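Long-range contacts in polysialic acid O-acetyltransferase (Escherichia coli, PDB 3JQY), which transfers acetyl groups from acetyl-CoA to the O7 or O9 hydroxyls of capsular polysialic acid, with a strong preference for long polymers: residues C44-N49 against I66-E71; V86-N91 against V106-R111; S188-G193 against C204-N209. All blocks are in the same frame, centred on the assembly; numbering follows the deposited sequence.

How the interactions relate
The three contacts illustrate how a left-handed parallel beta-helix is built by repeating one pairing between successive coils. Interactions 1 and 2 are neighbours, their centres about 10 Å apart, and Glu67 joins them: its OE2 forms a salt bridge of 2.7 Å with Arg87 NH2 and its OE1 probably accepts a hydrogen bond from Lys90 N; Val70 also packs on His89. Interaction 3 lies far along the helix, with its centre about 31 Å from that of interaction 1 and about 23 Å from that of interaction 2. The first two lie away from the probable acetyl-CoA site. Interaction 3 is nearer to it, the side chain of Ala205 being about 4 Å from that of Lys215, which by similarity binds acetyl-CoA.

Interaction 1: residues C44-N49 against I66-E71; sequences CGDLVN and IEDDVE
Asp68 OD1 accepts the backbone N-H of Asp46 at 2.7 Å, the donor standing on the anti side of the carboxylate, tilted from its plane. The torsion chi1 of -78° sets Asp68 CG beside its own backbone N, and OD1 also comes to 3.1 Å from Gly45 CA. A side chain on Gly45 would run into this oxygen. The Asp46 and Asp68 side chains lie side by side with their carboxylate planes only 18° apart, and a water donates to Asp46 OD2 and to Asp68 OD2; Asp46 OD1 is turned to a salt bridge with Lys26. Further on, Asp69 N, in the type II turn from Glu67 to Val70, donates across to Asp46 O (2.8 Å). Leu47 lays CD2 against Ile66 CG2 at 3.7 Å and against Val70 CB, while Phe31 touches both Leu47 and Ile66. At the far end Asn49 ND2 reaches Glu71 OE2 at 3.1 Å, in the amide plane of Asn49 but from above the carboxylate, the two planes being 81° apart. With OD2 of Asp46 only 4.1 Å from OD1 of Asp68, the like charges probably repel, a cost that the shared water and Lys26 are likely to reduce.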
# COMPACT_ATOMS: atom_id res chain seq x y z
N CYS B 44 -28.79 -18.88 -4.16
CA CYS B 44 -28.66 -17.47 -4.53
C CYS B 44 -30.02 -16.82 -4.70
O CYS B 44 -30.85 -17.30 -5.47
CB CYS B 44 -27.85 -17.35 -5.82
SG CYS B 44 -27.26 -15.68 -6.16
N GLY B 45 -30.23 -15.72 -3.98
CA GLY B 45 -31.48 -14.99 -4.06
C GLY B 45 -31.58 -14.10 -5.29
O GLY B 45 -30.79 -14.21 -6.23
N ASP B 46 -32.57 -13.22 -5.29
CA ASP B 46 -32.73 -12.27 -6.38
C ASP B 46 -31.81 -11.08 -6.15
O ASP B 46 -32.08 -10.23 -5.31
CB ASP B 46 -34.19 -11.83 -6.47
CG ASP B 46 -35.10 -12.95 -6.93
OD1 ASP B 46 -34.77 -13.59 -7.95
OD2 ASP B 46 -36.13 -13.19 -6.28
N LEU B 47 -30.72 -11.04 -6.91
CA LEU B 47 -29.69 -10.03 -6.68
C LEU B 47 -30.03 -8.73 -7.39
O LEU B 47 -30.93 -8.69 -8.23
CB LEU B 47 -28.34 -10.53 -7.18
CG LEU B 47 -27.92 -11.89 -6.62
CD1 LEU B 47 -26.55 -12.27 -7.17
CD2 LEU B 47 -27.92 -11.88 -5.10
N VAL B 48 -29.32 -7.67 -7.02
CA VAL B 48 -29.52 -6.38 -7.65
C VAL B 48 -28.21 -5.82 -8.20
O VAL B 48 -27.15 -5.97 -7.58
CB VAL B 48 -30.17 -5.35 -6.69
CG1 VAL B 48 -31.59 -5.78 -6.34
CG2 VAL B 48 -29.34 -5.20 -5.43
N ASN B 49 -28.29 -5.19 -9.36
CA ASN B 49 -27.14 -4.53 -9.98
C ASN B 49 -25.86 -5.36 -9.97
O ASN B 49 -24.77 -4.83 -9.74
CB ASN B 49 -26.89 -3.19 -9.28
CG ASN B 49 -25.92 -2.31 -10.04
OD1 ASN B 49 -25.93 -2.26 -11.27
ND2 ASN B 49 -25.08 -1.59 -9.30
N ILE B 66 -26.20 -16.58 -0.77
CA ILE B 66 -26.26 -15.14 -0.98
C ILE B 66 -27.72 -14.74 -1.01
O ILE B 66 -28.50 -15.26 -1.81
CB ILE B 66 -25.59 -14.74 -2.31
CG1 ILE B 66 -24.16 -15.26 -2.38
CG2 ILE B 66 -25.64 -13.21 -2.48
CD1 ILE B 66 -23.41 -14.85 -3.64
N GLU B 67 -28.11 -13.81 -0.14
CA GLU B 67 -29.52 -13.50 0.05
C GLU B 67 -30.08 -12.52 -0.99
O GLU B 67 -29.34 -11.99 -1.82
CB GLU B 67 -29.77 -13.02 1.48
CG GLU B 67 -29.33 -14.04 2.53
CD GLU B 67 -29.70 -13.65 3.95
OE1 GLU B 67 -30.20 -12.52 4.15
OE2 GLU B 67 -29.49 -14.48 4.86
N ASP B 68 -31.39 -12.32 -0.95
CA ASP B 68 -32.06 -11.37 -1.84
C ASP B 68 -31.45 -9.98 -1.67
O ASP B 68 -31.00 -9.61 -0.57
CB ASP B 68 -33.55 -11.29 -1.51
CG ASP B 68 -34.36 -12.46 -2.07
OD1 ASP B 68 -33.82 -13.26 -2.87
OD2 ASP B 68 -35.55 -12.57 -1.71
N ASP B 69 -31.45 -9.21 -2.76
CA ASP B 69 -31.09 -7.80 -2.74
C ASP B 69 -29.64 -7.51 -2.39
O ASP B 69 -29.29 -6.38 -2.04
CB ASP B 69 -32.03 -7.01 -1.84
CG ASP B 69 -33.47 -7.07 -2.33
OD1 ASP B 69 -33.66 -7.14 -3.56
OD2 ASP B 69 -34.39 -7.06 -1.49
N VAL B 70 -28.79 -8.52 -2.50
CA VAL B 70 -27.36 -8.30 -2.40
C VAL B 70 -26.85 -7.84 -3.76
O VAL B 70 -27.35 -8.29 -4.80
CB VAL B 70 -26.65 -9.59 -1.94
CG1 VAL B 70 -25.13 -9.40 -1.93
CG2 VAL B 70 -27.16 -10.01 -0.57
N GLU B 71 -25.90 -6.92 -3.77
CA GLU B 71 -25.23 -6.54 -5.00
C GLU B 71 -23.83 -7.13 -5.01
O GLU B 71 -23.00 -6.77 -4.18
CB GLU B 71 -25.14 -5.01 -5.09
CG GLU B 71 -24.22 -4.50 -6.19
CD GLU B 71 -23.97 -3.00 -6.07
OE1 GLU B 71 -22.82 -2.61 -5.79
OE2 GLU B 71 -24.93 -2.22 -6.26
O HOH W 1 -37.31 -12.69 -4.07

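Interaction 2: residues V86-N91 against V106-R111; sequences VRIHKN and VIIGRR
His89 reaches across to Ile108 O and Arg110, while its tip lies over Arg87. Its CB packs on Arg110 CG at 3.6 Å, and chi1 of -77° puts CG beside the backbone N, over toward Ile108 O. ND1 then donates to that oxygen at 3.1 Å, a bent bond of 136° arriving from above the carbonyl plane, while His89 N donates to the same atom at 2.9 Å. Ile108 O is thus gripped twice by one residue. CE1 meets Ile107 CG2 at 3.6 Å near the ring plane, and CD2 approaches Arg110 NH1. At the tip, NE2 sits 3.2 Å above the plane of the Arg87 guanidinium, over its centre; Arg87 itself forms a salt bridge with Glu67. An alanine here would probably leave Ile108 O with one donor fewer and the guanidinium of Arg87 without the ring over that face. Beyond the ring, Lys90 CG lies alongside Arg110 CD at 3.8 Å. Strands 86-88 and 106-108 run parallel, 4.8 Å apart and 3° from exact alignment, in the sheet whose next members are 63-66 and 126-129; Val86, Ile88, Val106 and Ile108 face inward onto strands 71-80, 93-95 and 97-101.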
# COMPACT_ATOMS: atom_id res chain seq x y z
N VAL B 86 -20.06 -19.96 3.43
CA VAL B 86 -20.03 -18.52 3.21
C VAL B 86 -21.48 -18.04 3.09
O VAL B 86 -22.26 -18.57 2.29
CB VAL B 86 -19.26 -18.15 1.93
CG1 VAL B 86 -19.32 -16.64 1.66
CG2 VAL B 86 -17.80 -18.61 2.02
N ARG B 87 -21.84 -17.04 3.89
CA ARG B 87 -23.18 -16.49 3.84
C ARG B 87 -23.12 -14.98 3.75
O ARG B 87 -22.50 -14.32 4.59
CB ARG B 87 -24.01 -16.88 5.06
CG ARG B 87 -25.42 -16.31 5.06
CD ARG B 87 -26.19 -16.69 6.33
NE ARG B 87 -27.54 -16.13 6.35
CZ ARG B 87 -28.41 -16.28 7.34
NH1 ARG B 87 -28.07 -16.97 8.42
NH2 ARG B 87 -29.62 -15.73 7.27
N ILE B 88 -23.77 -14.44 2.73
CA ILE B 88 -23.81 -13.00 2.52
C ILE B 88 -25.24 -12.52 2.71
O ILE B 88 -26.13 -12.89 1.94
CB ILE B 88 -23.28 -12.63 1.14
CG1 ILE B 88 -21.84 -13.14 0.97
CG2 ILE B 88 -23.34 -11.12 0.92
CD1 ILE B 88 -21.22 -12.83 -0.37
N HIS B 89 -25.46 -11.72 3.74
CA HIS B 89 -26.81 -11.32 4.14
C HIS B 89 -27.42 -10.23 3.26
O HIS B 89 -26.71 -9.49 2.57
CB HIS B 89 -26.82 -10.83 5.59
CG HIS B 89 -26.76 -11.93 6.61
ND1 HIS B 89 -25.62 -12.68 6.83
CD2 HIS B 89 -27.68 -12.37 7.49
CE1 HIS B 89 -25.86 -13.56 7.80
NE2 HIS B 89 -27.10 -13.39 8.21
N LYS B 90 -28.75 -10.12 3.31
CA LYS B 90 -29.50 -9.23 2.42
C LYS B 90 -29.06 -7.77 2.45
O LYS B 90 -28.60 -7.26 3.48
CB LYS B 90 -31.00 -9.31 2.75
CG LYS B 90 -31.31 -9.05 4.22
CD LYS B 90 -32.79 -8.77 4.44
CE LYS B 90 -33.67 -9.94 4.04
NZ LYS B 90 -35.12 -9.66 4.27
N ASN B 91 -29.20 -7.12 1.30
CA ASN B 91 -28.99 -5.68 1.15
C ASN B 91 -27.55 -5.22 1.32
O ASN B 91 -27.29 -4.02 1.45
CB ASN B 91 -29.92 -4.91 2.09
CG ASN B 91 -31.37 -5.03 1.67
OD1 ASN B 91 -31.75 -4.55 0.60
ND2 ASN B 91 -32.18 -5.67 2.50
N VAL B 106 -17.26 -17.80 6.53
CA VAL B 106 -17.14 -16.38 6.26
C VAL B 106 -18.56 -15.85 6.19
O VAL B 106 -19.37 -16.34 5.42
CB VAL B 106 -16.40 -16.09 4.94
CG1 VAL B 106 -16.37 -14.59 4.65
CG2 VAL B 106 -14.97 -16.65 5.01
N ILE B 107 -18.87 -14.87 7.04
CA ILE B 107 -20.21 -14.31 7.12
C ILE B 107 -20.14 -12.80 6.97
O ILE B 107 -19.32 -12.15 7.60
CB ILE B 107 -20.88 -14.63 8.48
CG1 ILE B 107 -20.78 -16.12 8.81
CG2 ILE B 107 -22.33 -14.14 8.49
CD1 ILE B 107 -21.35 -17.03 7.75
N ILE B 108 -21.02 -12.26 6.14
CA ILE B 108 -21.10 -10.82 5.94
C ILE B 108 -22.53 -10.36 6.21
O ILE B 108 -23.47 -10.84 5.59
CB ILE B 108 -20.68 -10.46 4.52
CG1 ILE B 108 -19.22 -10.91 4.28
CG2 ILE B 108 -20.85 -8.97 4.26
CD1 ILE B 108 -18.73 -10.73 2.87
N GLY B 109 -22.68 -9.44 7.16
CA GLY B 109 -23.99 -9.06 7.66
C GLY B 109 -24.81 -8.16 6.75
O GLY B 109 -24.37 -7.77 5.67
N ARG B 110 -26.01 -7.82 7.21
CA ARG B 110 -26.96 -7.03 6.43
C ARG B 110 -26.53 -5.58 6.24
O ARG B 110 -25.98 -4.96 7.15
CB ARG B 110 -28.32 -7.04 7.13
CG ARG B 110 -28.93 -8.42 7.24
CD ARG B 110 -30.35 -8.35 7.78
NE ARG B 110 -30.38 -8.18 9.22
CZ ARG B 110 -30.43 -9.19 10.10
NH1 ARG B 110 -30.45 -10.44 9.66
NH2 ARG B 110 -30.46 -8.94 11.40
N ARG B 111 -26.81 -5.05 5.05
CA ARG B 111 -26.59 -3.63 4.75
C ARG B 111 -25.14 -3.21 4.88
O ARG B 111 -24.84 -2.03 5.10
CB ARG B 111 -27.48 -2.75 5.64
CG ARG B 111 -28.97 -3.07 5.52
CD ARG B 111 -29.79 -2.33 6.57
NE ARG B 111 -29.33 -2.61 7.93
CZ ARG B 111 -29.80 -3.58 8.70
NH1 ARG B 111 -30.75 -4.40 8.26
NH2 ARG B 111 -29.30 -3.75 9.92
O HOH W 2 -32.07 -5.22 5.68

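Interaction 3: residues S188-G193 against C204-N209; sequences SVIGYG and CAAAGN
Ser188 opens the contact by meeting the backbone of Cys204 with its hydroxyl. The N-H of Cys204 points at Ser188 OG across 3.0 Å in a nearly straight bond of 176°, and chi1 of -66° holds that oxygen beside the serine backbone N. The same OG also bonds to Pro201 O, so the one hydroxyl ties Ser188 both to Cys204 and to Pro201, three residues earlier in the chain than Cys204. At Val189 the strands pair in full: its N donates to Cys204 O, and its O receives the N-H of Ala206 at 2.9 Å, nearly in line with the carbonyl. The CB atoms of Val189 and Ala205 lie alongside on one face of the sheet, 4.3 Å apart, and Val189 also touches Ile218 and Trp220 of its own chain and Ile149 of a neighbouring subunit. Ile190 points to the other side of the sheet, where CD1 reaches Ala206 CB at 4.1 Å; Val196 and Val200 also pack on Ile190. Gly191 N then closes the backbone pairing on Ala206 O at 2.8 Å. A side chain at Gly191 would run into Ala207 CB, which sits 4.2 Å from Gly191 CA. Past this point the segments part, and a water spans the gap, donating to Tyr192 O and accepting from Gly208 N. Gly193 O makes a weak hydrogen bond with Asn209 of a neighbouring subunit, bringing this end of the contact to the trimer interface. Parallel pairing between successive coils is characteristic of the left-handed beta-helix of hexapeptide-repeat transferases. Here strand 204-208 next pairs antiparallel with strand 211-216, whose Lys215 probably binds acetyl-CoA, placing the contact beside the likely cofactor site of the homotrimer.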
# COMPACT_ATOMS: atom_id res chain seq x y z
N SER B 188 -16.54 1.39 15.94
CA SER B 188 -15.15 1.80 15.81
C SER B 188 -14.76 2.12 14.37
O SER B 188 -15.49 1.80 13.42
CB SER B 188 -14.23 0.73 16.39
OG SER B 188 -14.44 0.64 17.79
N VAL B 189 -13.61 2.76 14.24
CA VAL B 189 -13.10 3.25 12.96
C VAL B 189 -11.65 2.81 12.80
O VAL B 189 -10.83 3.04 13.70
CB VAL B 189 -13.14 4.77 12.90
CG1 VAL B 189 -12.49 5.28 11.62
CG2 VAL B 189 -14.57 5.28 13.04
N ILE B 190 -11.32 2.17 11.68
CA ILE B 190 -9.92 1.84 11.39
C ILE B 190 -9.42 2.79 10.31
O ILE B 190 -10.01 2.88 9.23
CB ILE B 190 -9.74 0.38 10.90
CG1 ILE B 190 -10.32 -0.61 11.92
CG2 ILE B 190 -8.26 0.09 10.64
CD1 ILE B 190 -9.72 -0.49 13.32
N GLY B 191 -8.34 3.50 10.60
CA GLY B 191 -7.86 4.53 9.70
C GLY B 191 -7.18 4.01 8.45
O GLY B 191 -6.60 2.92 8.44
N TYR B 192 -7.26 4.82 7.39
CA TYR B 192 -6.54 4.55 6.14
C TYR B 192 -5.14 4.02 6.42
O TYR B 192 -4.43 4.56 7.27
CB TYR B 192 -6.39 5.84 5.32
CG TYR B 192 -5.47 5.64 4.14
CD1 TYR B 192 -5.97 5.34 2.88
CD2 TYR B 192 -4.09 5.70 4.29
CE1 TYR B 192 -5.13 5.12 1.80
CE2 TYR B 192 -3.24 5.49 3.22
CZ TYR B 192 -3.76 5.20 1.98
OH TYR B 192 -2.92 4.99 0.92
N GLY B 193 -4.74 2.97 5.69
CA GLY B 193 -3.36 2.53 5.69
C GLY B 193 -2.96 1.66 6.87
O GLY B 193 -1.81 1.24 6.98
N CYS B 204 -13.83 3.15 19.31
CA CYS B 204 -12.47 3.70 19.26
C CYS B 204 -12.05 3.89 17.82
O CYS B 204 -12.51 3.17 16.94
CB CYS B 204 -11.48 2.73 19.89
SG CYS B 204 -11.62 2.54 21.67
N ALA B 205 -11.15 4.84 17.59
CA ALA B 205 -10.48 4.97 16.30
C ALA B 205 -9.04 4.47 16.46
O ALA B 205 -8.36 4.83 17.42
CB ALA B 205 -10.49 6.41 15.84
N ALA B 206 -8.60 3.63 15.53
CA ALA B 206 -7.25 3.10 15.54
C ALA B 206 -6.59 3.34 14.19
O ALA B 206 -7.27 3.34 13.16
CB ALA B 206 -7.27 1.61 15.84
N ALA B 207 -5.28 3.54 14.19
CA ALA B 207 -4.53 3.73 12.96
C ALA B 207 -3.05 3.43 13.17
O ALA B 207 -2.57 3.43 14.30
CB ALA B 207 -4.71 5.16 12.42
N GLY B 208 -2.34 3.18 12.08
CA GLY B 208 -0.91 2.92 12.13
C GLY B 208 -0.51 1.55 11.63
O GLY B 208 -1.37 0.71 11.33
N ASN B 209 0.79 1.33 11.53
CA ASN B 209 1.34 0.02 11.19
C ASN B 209 2.54 -0.25 12.09
O ASN B 209 3.64 0.21 11.79
CB ASN B 209 1.79 -0.01 9.73
CG ASN B 209 2.45 -1.34 9.36
OD1 ASN B 209 2.37 -2.30 10.11
ND2 ASN B 209 3.09 -1.39 8.19
O HOH W 3 -2.44 3.92 9.17